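Local coordinates for putative exported protein (Bordetella parapertussis, PDB 3OCJ) that is of unknown function but belongs to the S-adenosylmethionine-dependent methyltransferase family and so probably transfers methyl groups, at residues Arg110-His115 and Ala222-Phe227; Arg287-Arg292 and Thr298-Lys303. All coordinates share one frame; numbering follows the deposited sequence.

Interaction 1: residues Arg110-His115 and Ala222-Phe227; sequences RALQRH and ALVTSF
A helical bond from Arg114 N to Arg110 O, 3.0 Å, secures the final turn of helix 96-115, the turn from which Ala111, Leu112 and His115 reach Val224 and Ala222 of strand 221-226. The meeting itself is apolar. One methyl of Val224, CG2, does the touching: it approaches Leu112 CD2 at 3.8 Å and Ala111 CB at 4.2 Å, so a single branch is received by two successive helical residues. In Val224 this branch lies beside the backbone N, because CG1 has taken the position opposite that nitrogen (chi1 177°). Leu112 starts out obliquely to the strand, and its CD2 brings the side chain back within reach of the valine, the two side chains crossing at a slant. One turn further along the helix, the His115 ring comes obliquely to the methyl of Ala222, ND1 lying 4.3 Å from CB. Phe108 of the same helix also packs on Val224, while Leu190 of strand 188-192 meets both His115 and Ala222. The helical segment 110-115 and the strand segment 222-226 run antiparallel, at 174°, their axes 9.6 Å apart at closest approach, and Ala111, Leu112, Val224 and the His115 ring lie in the layer between them. The example illustrates how a helix settles on the face of an alpha/beta sheet, here in the Rossmann-like fold of class I methyltransferases, where the helix leading into the first strand lies along a later one, antiparallel to it.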
ATOM      1  N   ARG A 110      -2.537   8.288  12.875  1.00 13.53           N
ATOM      2  CA  ARG A 110      -2.485   9.564  13.590  1.00 15.15           C
ATOM      3  C   ARG A 110      -3.290  10.645  12.874  1.00 12.36           C
ATOM      4  O   ARG A 110      -3.993  11.446  13.520  1.00 14.00           O
ATOM      5  CB  ARG A 110      -1.038  10.044  13.799  1.00 16.54           C
ATOM      6  CG  ARG A 110      -0.243   9.254  14.824  1.00 19.65           C
ATOM      7  CD  ARG A 110       1.052   9.986  15.220  1.00 20.53           C
ATOM      8  NE  ARG A 110       1.824  10.364  14.043  1.00 17.95           N
ATOM      9  CZ  ARG A 110       2.044  11.613  13.635  1.00 20.67           C
ATOM     10  NH1 ARG A 110       2.729  11.818  12.516  1.00 18.04           N
ATOM     11  NH2 ARG A 110       1.599  12.655  14.331  1.00 22.08           N
ATOM     12  N   ALA A 111      -3.190  10.681  11.549  1.00 12.97           N
ATOM     13  CA  ALA A 111      -3.881  11.711  10.778  1.00 13.55           C
ATOM     14  C   ALA A 111      -5.389  11.501  10.846  1.00 14.73           C
ATOM     15  O   ALA A 111      -6.140  12.445  11.075  1.00 14.75           O
ATOM     16  CB  ALA A 111      -3.405  11.718   9.329  1.00 13.57           C
ATOM     17  N   LEU A 112      -5.834  10.265  10.647  1.00 14.61           N
ATOM     18  CA  LEU A 112      -7.265  10.009  10.684  1.00 14.87           C
ATOM     19  C   LEU A 112      -7.796  10.309  12.078  1.00 16.19           C
ATOM     20  O   LEU A 112      -8.840  10.944  12.223  1.00 16.98           O
ATOM     21  CB  LEU A 112      -7.586   8.578  10.239  1.00 15.53           C
ATOM     22  CG  LEU A 112      -7.241   8.308   8.773  1.00 18.07           C
ATOM     23  CD1 LEU A 112      -7.179   6.810   8.509  1.00 17.74           C
ATOM     24  CD2 LEU A 112      -8.227   9.005   7.822  1.00 19.66           C
ATOM     25  N   GLN A 113      -7.057   9.907  13.109  1.00 16.90           N
ATOM     26  CA  GLN A 113      -7.493  10.168  14.479  1.00 16.68           C
ATOM     27  C   GLN A 113      -7.648  11.670  14.751  1.00 17.11           C
ATOM     28  O   GLN A 113      -8.621  12.104  15.375  1.00 20.44           O
ATOM     29  CB  GLN A 113      -6.532   9.545  15.497  1.00 17.64           C
ATOM     30  CG  GLN A 113      -7.073   9.570  16.919  1.00 19.40           C
ATOM     31  CD  GLN A 113      -8.173   8.541  17.124  1.00 18.88           C
ATOM     32  OE1 GLN A 113      -7.989   7.361  16.825  1.00 20.93           O
ATOM     33  NE2 GLN A 113      -9.320   8.984  17.626  1.00 21.50           N
ATOM     34  N   ARG A 114      -6.677  12.452  14.291  1.00 17.01           N
ATOM     35  CA  ARG A 114      -6.673  13.900  14.456  1.00 16.22           C
ATOM     36  C   ARG A 114      -7.882  14.570  13.809  1.00 15.06           C
ATOM     37  O   ARG A 114      -8.431  15.535  14.349  1.00 19.08           O
ATOM     38  CB  ARG A 114      -5.379  14.477  13.861  1.00 20.77           C
ATOM     39  CG  ARG A 114      -5.382  15.980  13.673  1.00 22.99           C
ATOM     40  CD  ARG A 114      -4.016  16.472  13.194  1.00 28.52           C
ATOM     41  NE  ARG A 114      -4.081  17.859  12.749  1.00 29.36           N
ATOM     42  CZ  ARG A 114      -3.024  18.608  12.451  1.00 34.80           C
ATOM     43  NH1 ARG A 114      -3.200  19.862  12.057  1.00 33.97           N
ATOM     44  NH2 ARG A 114      -1.797  18.109  12.553  1.00 37.69           N
ATOM     45  N   HIS A 115      -8.299  14.054  12.655  1.00 16.45           N
ATOM     46  CA  HIS A 115      -9.357  14.688  11.872  1.00 17.42           C
ATOM     47  C   HIS A 115     -10.763  14.166  12.190  1.00 20.86           C
ATOM     48  O   HIS A 115     -11.749  14.774  11.794  1.00 20.26           O
ATOM     49  CB  HIS A 115      -9.053  14.565  10.371  1.00 20.30           C
ATOM     50  CG  HIS A 115      -7.865  15.363   9.943  1.00 22.47           C
ATOM     51  ND1 HIS A 115      -7.969  16.653   9.464  1.00 39.32           N
ATOM     52  CD2 HIS A 115      -6.545  15.069   9.941  1.00 16.81           C
ATOM     53  CE1 HIS A 115      -6.764  17.114   9.182  1.00 35.42           C
ATOM     54  NE2 HIS A 115      -5.879  16.179   9.479  1.00 20.76           N
ATOM     55  N   ALA A 222     -11.196  16.280   4.169  1.00 12.45           N
ATOM     56  CA  ALA A 222      -9.780  16.002   3.973  1.00 13.57           C
ATOM     57  C   ALA A 222      -9.533  14.636   3.370  1.00 12.94           C
ATOM     58  O   ALA A 222     -10.292  13.690   3.607  1.00 14.29           O
ATOM     59  CB  ALA A 222      -9.018  16.121   5.303  1.00 16.36           C
ATOM     60  N   LEU A 223      -8.455  14.570   2.594  1.00 11.87           N
ATOM     61  CA  LEU A 223      -7.939  13.337   2.011  1.00 11.93           C
ATOM     62  C   LEU A 223      -6.660  12.944   2.730  1.00 12.16           C
ATOM     63  O   LEU A 223      -5.789  13.783   2.944  1.00 13.64           O
ATOM     64  CB  LEU A 223      -7.621  13.561   0.531  1.00 13.38           C
ATOM     65  CG  LEU A 223      -6.840  12.461  -0.193  1.00 12.17           C
ATOM     66  CD1 LEU A 223      -7.671  11.179  -0.339  1.00 14.41           C
ATOM     67  CD2 LEU A 223      -6.397  12.980  -1.554  1.00 15.98           C
ATOM     68  N   VAL A 224      -6.539  11.670   3.087  1.00 11.21           N
ATOM     69  CA  VAL A 224      -5.294  11.121   3.603  1.00 11.61           C
ATOM     70  C   VAL A 224      -4.822  10.069   2.616  1.00 11.00           C
ATOM     71  O   VAL A 224      -5.476   9.044   2.423  1.00 11.37           O
ATOM     72  CB  VAL A 224      -5.483  10.486   4.990  1.00 12.94           C
ATOM     73  CG1 VAL A 224      -4.182   9.849   5.488  1.00 13.84           C
ATOM     74  CG2 VAL A 224      -6.000  11.525   5.989  1.00 12.10           C
ATOM     75  N   THR A 225      -3.705  10.319   1.947  1.00  9.76           N
ATOM     76  CA  THR A 225      -3.185   9.324   1.024  1.00 10.45           C
ATOM     77  C   THR A 225      -1.663   9.228   1.148  1.00 10.08           C
ATOM     78  O   THR A 225      -1.088   9.712   2.130  1.00 10.28           O
ATOM     79  CB  THR A 225      -3.696   9.554  -0.429  1.00 10.65           C
ATOM     80  OG1 THR A 225      -3.395   8.418  -1.253  1.00 10.21           O
ATOM     81  CG2 THR A 225      -3.137  10.821  -1.054  1.00 12.31           C
ATOM     82  N   SER A 226      -1.024   8.579   0.186  1.00 10.08           N
ATOM     83  CA  SER A 226       0.380   8.229   0.305  1.00 10.39           C
ATOM     84  C   SER A 226       0.975   8.049  -1.074  1.00 10.99           C
ATOM     85  O   SER A 226       0.257   7.951  -2.066  1.00 10.77           O
ATOM     86  CB  SER A 226       0.535   6.919   1.054  1.00  9.47           C
ATOM     87  OG  SER A 226      -0.120   5.889   0.316  1.00 11.33           O
ATOM     88  N   PHE A 227       2.294   7.999  -1.149  1.00  9.07           N
ATOM     89  CA  PHE A 227       2.948   7.723  -2.419  1.00  9.31           C
ATOM     90  C   PHE A 227       4.351   7.216  -2.165  1.00  9.27           C
ATOM     91  O   PHE A 227       5.002   7.647  -1.212  1.00  9.16           O
ATOM     92  CB  PHE A 227       2.978   8.987  -3.304  1.00  9.31           C
ATOM     93  CG  PHE A 227       3.592  10.192  -2.631  1.00  9.20           C
ATOM     94  CD1 PHE A 227       4.865  10.610  -2.963  1.00 10.34           C
ATOM     95  CD2 PHE A 227       2.879  10.889  -1.664  1.00  9.49           C
ATOM     96  CE1 PHE A 227       5.417  11.726  -2.352  1.00 10.64           C
ATOM     97  CE2 PHE A 227       3.431  11.998  -1.042  1.00  9.87           C
ATOM     98  CZ  PHE A 227       4.703  12.406  -1.379  1.00 11.17           C
TER

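Interaction 2: residues Arg287-Arg292 and Thr298-Lys303; sequences RFEDDR and TVIARK
Phe288 and Val299 lie side by side and point the same way, and Val299 CG2 sits over one face of the phenyl ring, toward its rim. This CH-pi contact measures 4.0 Å from the methyl to the ring centroid, with CE1 the nearest ring atom at 3.6 Å. Val299 presents CG2 because CG1 is lodged between the backbone N and the carbonyl carbon (chi1 58°). Helix 271-280 packs on this side through Arg275 and Leu278. The other face carries Arg287, Glu289, Thr298 and Ile300. There Ile300 runs alongside Arg287, and its CD1 slants across to Glu289 CG at 3.8 Å. Beyond this apolar layer Arg287 NE forms a salt bridge with Glu289 OE2 at 2.9 Å, the nitrogen approaching from above the carboxylate plane. Backbone bonds fix the register: Ile300 N to Arg287 O, 2.8 Å, is nearly straight at 172°, and Glu289 N holds Thr298 O at 2.8 Å. A water donates to Glu289 O and accepts from Thr298 OG1, bridging the end of the ladder. Such an antiparallel hairpin, with its second strand, 298-302, inserted between strand 221-226 and the outermost strand 286-289, is the C-terminal hallmark of the class I methyltransferase sheet.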
ATOM      1  N   ARG A 287      -0.215  18.809   3.927  1.00 11.37           N
ATOM      2  CA  ARG A 287       0.735  18.447   4.975  1.00 11.06           C
ATOM      3  C   ARG A 287       1.310  17.078   4.643  1.00 11.80           C
ATOM      4  O   ARG A 287       0.561  16.121   4.397  1.00 11.84           O
ATOM      5  CB  ARG A 287       0.034  18.399   6.337  1.00 11.96           C
ATOM      6  CG  ARG A 287       0.831  17.719   7.463  1.00 14.86           C
ATOM      7  CD  ARG A 287       2.129  18.448   7.824  1.00 15.79           C
ATOM      8  NE  ARG A 287       2.862  17.701   8.849  1.00 15.87           N
ATOM      9  CZ  ARG A 287       4.185  17.710   8.995  1.00 14.73           C
ATOM     10  NH1 ARG A 287       4.944  18.402   8.164  1.00 14.94           N
ATOM     11  NH2 ARG A 287       4.752  16.985   9.948  1.00 15.42           N
ATOM     12  N   PHE A 288       2.632  16.980   4.609  1.00 11.57           N
ATOM     13  CA  PHE A 288       3.271  15.690   4.387  1.00 10.11           C
ATOM     14  C   PHE A 288       3.788  15.136   5.709  1.00 13.37           C
ATOM     15  O   PHE A 288       4.377  15.862   6.523  1.00 15.81           O
ATOM     16  CB  PHE A 288       4.422  15.810   3.378  1.00 11.80           C
ATOM     17  CG  PHE A 288       3.976  16.163   1.983  1.00 11.69           C
ATOM     18  CD1 PHE A 288       3.604  15.178   1.077  1.00 12.17           C
ATOM     19  CD2 PHE A 288       3.944  17.482   1.562  1.00 15.95           C
ATOM     20  CE1 PHE A 288       3.205  15.502  -0.204  1.00 13.93           C
ATOM     21  CE2 PHE A 288       3.541  17.812   0.278  1.00 18.80           C
ATOM     22  CZ  PHE A 288       3.165  16.810  -0.609  1.00 15.80           C
ATOM     23  N   GLU A 289       3.560  13.852   5.940  1.00 10.86           N
ATOM     24  CA  GLU A 289       4.112  13.151   7.092  1.00 10.84           C
ATOM     25  C   GLU A 289       5.069  12.101   6.564  1.00 11.27           C
ATOM     26  O   GLU A 289       4.650  11.032   6.082  1.00 10.98           O
ATOM     27  CB  GLU A 289       3.000  12.515   7.940  1.00 11.25           C
ATOM     28  CG  GLU A 289       2.097  13.546   8.625  1.00 13.59           C
ATOM     29  CD  GLU A 289       2.778  14.246   9.802  1.00 16.12           C
ATOM     30  OE1 GLU A 289       3.828  13.769  10.267  1.00 15.26           O
ATOM     31  OE2 GLU A 289       2.245  15.278  10.272  1.00 17.12           O
ATOM     32  N   ASP A 290       6.357  12.416   6.612  1.00 11.09           N
ATOM     33  CA  ASP A 290       7.365  11.543   6.031  1.00 10.34           C
ATOM     34  C   ASP A 290       7.767  10.420   6.971  1.00 10.94           C
ATOM     35  O   ASP A 290       7.957  10.636   8.172  1.00 12.53           O
ATOM     36  CB  ASP A 290       8.627  12.329   5.677  1.00 10.42           C
ATOM     37  CG  ASP A 290       8.454  13.230   4.469  1.00 11.89           C
ATOM     38  OD1 ASP A 290       7.498  13.044   3.692  1.00 12.30           O
ATOM     39  OD2 ASP A 290       9.316  14.128   4.277  1.00 12.47           O
ATOM     40  N   ASP A 291       7.935   9.226   6.419  1.00 10.07           N
ATOM     41  CA  ASP A 291       8.619   8.168   7.147  1.00 10.19           C
ATOM     42  C   ASP A 291      10.099   8.549   7.269  1.00 11.32           C
ATOM     43  O   ASP A 291      10.579   9.478   6.603  1.00 11.36           O
ATOM     44  CB  ASP A 291       8.462   6.838   6.401  1.00 11.31           C
ATOM     45  CG  ASP A 291       9.008   6.907   4.979  1.00 10.58           C
ATOM     46  OD1 ASP A 291       8.491   7.738   4.191  1.00 10.20           O
ATOM     47  OD2 ASP A 291       9.939   6.146   4.644  1.00 11.60           O
ATOM     48  N   ARG A 292      10.825   7.846   8.127  1.00 11.49           N
ATOM     49  CA  ARG A 292      12.196   8.219   8.433  1.00 13.06           C
ATOM     50  C   ARG A 292      13.081   8.342   7.193  1.00 12.04           C
ATOM     51  O   ARG A 292      13.812   9.314   7.039  1.00 13.02           O
ATOM     52  CB  ARG A 292      12.812   7.225   9.421  1.00 16.12           C
ATOM     53  CG  ARG A 292      12.208   7.311  10.816  1.00 22.44           C
ATOM     54  CD  ARG A 292      12.876   6.305  11.755  1.00 35.47           C
ATOM     55  NE  ARG A 292      14.309   6.563  11.900  1.00 49.62           N
ATOM     56  CZ  ARG A 292      15.261   6.000  11.156  1.00 52.06           C
ATOM     57  NH1 ARG A 292      14.943   5.127  10.205  1.00 52.71           N
ATOM     58  NH2 ARG A 292      16.535   6.307  11.367  1.00 48.09           N
ATOM     59  N   THR A 298       3.139  10.081   3.700  1.00  9.89           N
ATOM     60  CA  THR A 298       1.708  10.277   3.833  1.00  9.16           C
ATOM     61  C   THR A 298       1.446  11.737   3.510  1.00  9.78           C
ATOM     62  O   THR A 298       2.260  12.605   3.842  1.00  9.91           O
ATOM     63  CB  THR A 298       1.298   9.955   5.268  1.00  9.35           C
ATOM     64  OG1 THR A 298       1.526   8.563   5.521  1.00 10.04           O
ATOM     65  CG2 THR A 298      -0.162  10.308   5.577  1.00 10.61           C
ATOM     66  N   VAL A 299       0.326  12.016   2.862  1.00  9.60           N
ATOM     67  CA  VAL A 299      -0.083  13.391   2.625  1.00  9.74           C
ATOM     68  C   VAL A 299      -1.530  13.597   3.052  1.00 11.05           C
ATOM     69  O   VAL A 299      -2.407  12.771   2.754  1.00 10.90           O
ATOM     70  CB  VAL A 299       0.138  13.814   1.155  1.00 10.02           C
ATOM     71  CG1 VAL A 299      -0.628  12.891   0.173  1.00 11.13           C
ATOM     72  CG2 VAL A 299      -0.249  15.282   0.941  1.00 12.32           C
ATOM     73  N   ILE A 300      -1.762  14.697   3.764  1.00 10.29           N
ATOM     74  CA  ILE A 300      -3.097  15.113   4.169  1.00 10.31           C
ATOM     75  C   ILE A 300      -3.431  16.372   3.380  1.00 10.98           C
ATOM     76  O   ILE A 300      -2.690  17.364   3.444  1.00 12.74           O
ATOM     77  CB  ILE A 300      -3.195  15.396   5.679  1.00 11.63           C
ATOM     78  CG1 ILE A 300      -2.702  14.183   6.489  1.00 14.13           C
ATOM     79  CG2 ILE A 300      -4.644  15.709   6.046  1.00 14.26           C
ATOM     80  CD1 ILE A 300      -1.228  14.205   6.868  1.00 14.80           C
ATOM     81  N   ALA A 301      -4.525  16.327   2.626  1.00 10.85           N
ATOM     82  CA  ALA A 301      -4.897  17.394   1.697  1.00 13.23           C
ATOM     83  C   ALA A 301      -6.299  17.898   2.019  1.00 15.58           C
ATOM     84  O   ALA A 301      -7.213  17.103   2.199  1.00 16.02           O
ATOM     85  CB  ALA A 301      -4.830  16.862   0.275  1.00 13.06           C
ATOM     86  N   ARG A 302      -6.480  19.216   2.072  1.00 14.78           N
ATOM     87  CA  ARG A 302      -7.768  19.792   2.443  1.00 15.61           C
ATOM     88  C   ARG A 302      -8.607  20.224   1.240  1.00 14.60           C
ATOM     89  O   ARG A 302      -8.080  20.793   0.289  1.00 17.17           O
ATOM     90  CB  ARG A 302      -7.546  21.001   3.358  1.00 17.54           C
ATOM     91  CG  ARG A 302      -8.806  21.787   3.680  1.00 30.05           C
ATOM     92  CD  ARG A 302      -9.611  21.112   4.787  1.00 30.05           C
ATOM     93  NE  ARG A 302      -8.815  20.927   6.000  1.00 32.18           N
ATOM     94  CZ  ARG A 302      -9.125  20.073   6.970  1.00 37.89           C
ATOM     95  NH1 ARG A 302      -8.345  19.967   8.040  1.00 35.09           N
ATOM     96  NH2 ARG A 302     -10.213  19.322   6.868  1.00 28.69           N
ATOM     97  N   LYS A 303      -9.906  19.943   1.285  1.00 15.95           N
ATOM     98  CA  LYS A 303     -10.853  20.540   0.354  1.00 17.17           C
ATOM     99  C   LYS A 303     -11.401  21.808   0.995  1.00 18.33           C
ATOM    100  O   LYS A 303     -11.919  21.763   2.105  1.00 18.44           O
ATOM    101  CB  LYS A 303     -12.004  19.587   0.049  1.00 18.17           C
ATOM    102  CG  LYS A 303     -13.052  20.179  -0.889  1.00 17.33           C
ATOM    103  CD  LYS A 303     -14.042  19.127  -1.342  1.00 16.69           C
ATOM    104  CE  LYS A 303     -15.113  19.741  -2.241  1.00 18.26           C
ATOM    105  NZ  LYS A 303     -15.929  18.689  -2.920  1.00 18.31           N
TER
HETATM  106  O   HOH W   1       4.370   8.042   5.866  1.00 10.50           O

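How the interactions relate
Strands 221-226 and 298-302 are neighbours in one sheet, so interactions 1 and 2 share a framework, their centres 7 Å apart. Two probable backbone hydrogen bonds join them: Val299 N to Thr225 O and Ala301 O to Leu223 N, each 2.8 Å. Helix 96-115 spans both contacts, since Ala111 and His115 also touch Ile300, and Arg110 NH1 forms a salt bridge with Glu289 OE1, a second partner for the carboxylate that Arg287 holds. On the other face Phe227 CE2 packs on Phe288 CE1 at 3.6 Å. The bound palmitic acid lies apart, about 14 Å from the side chain of Val224 and about 12 Å from that of Thr298.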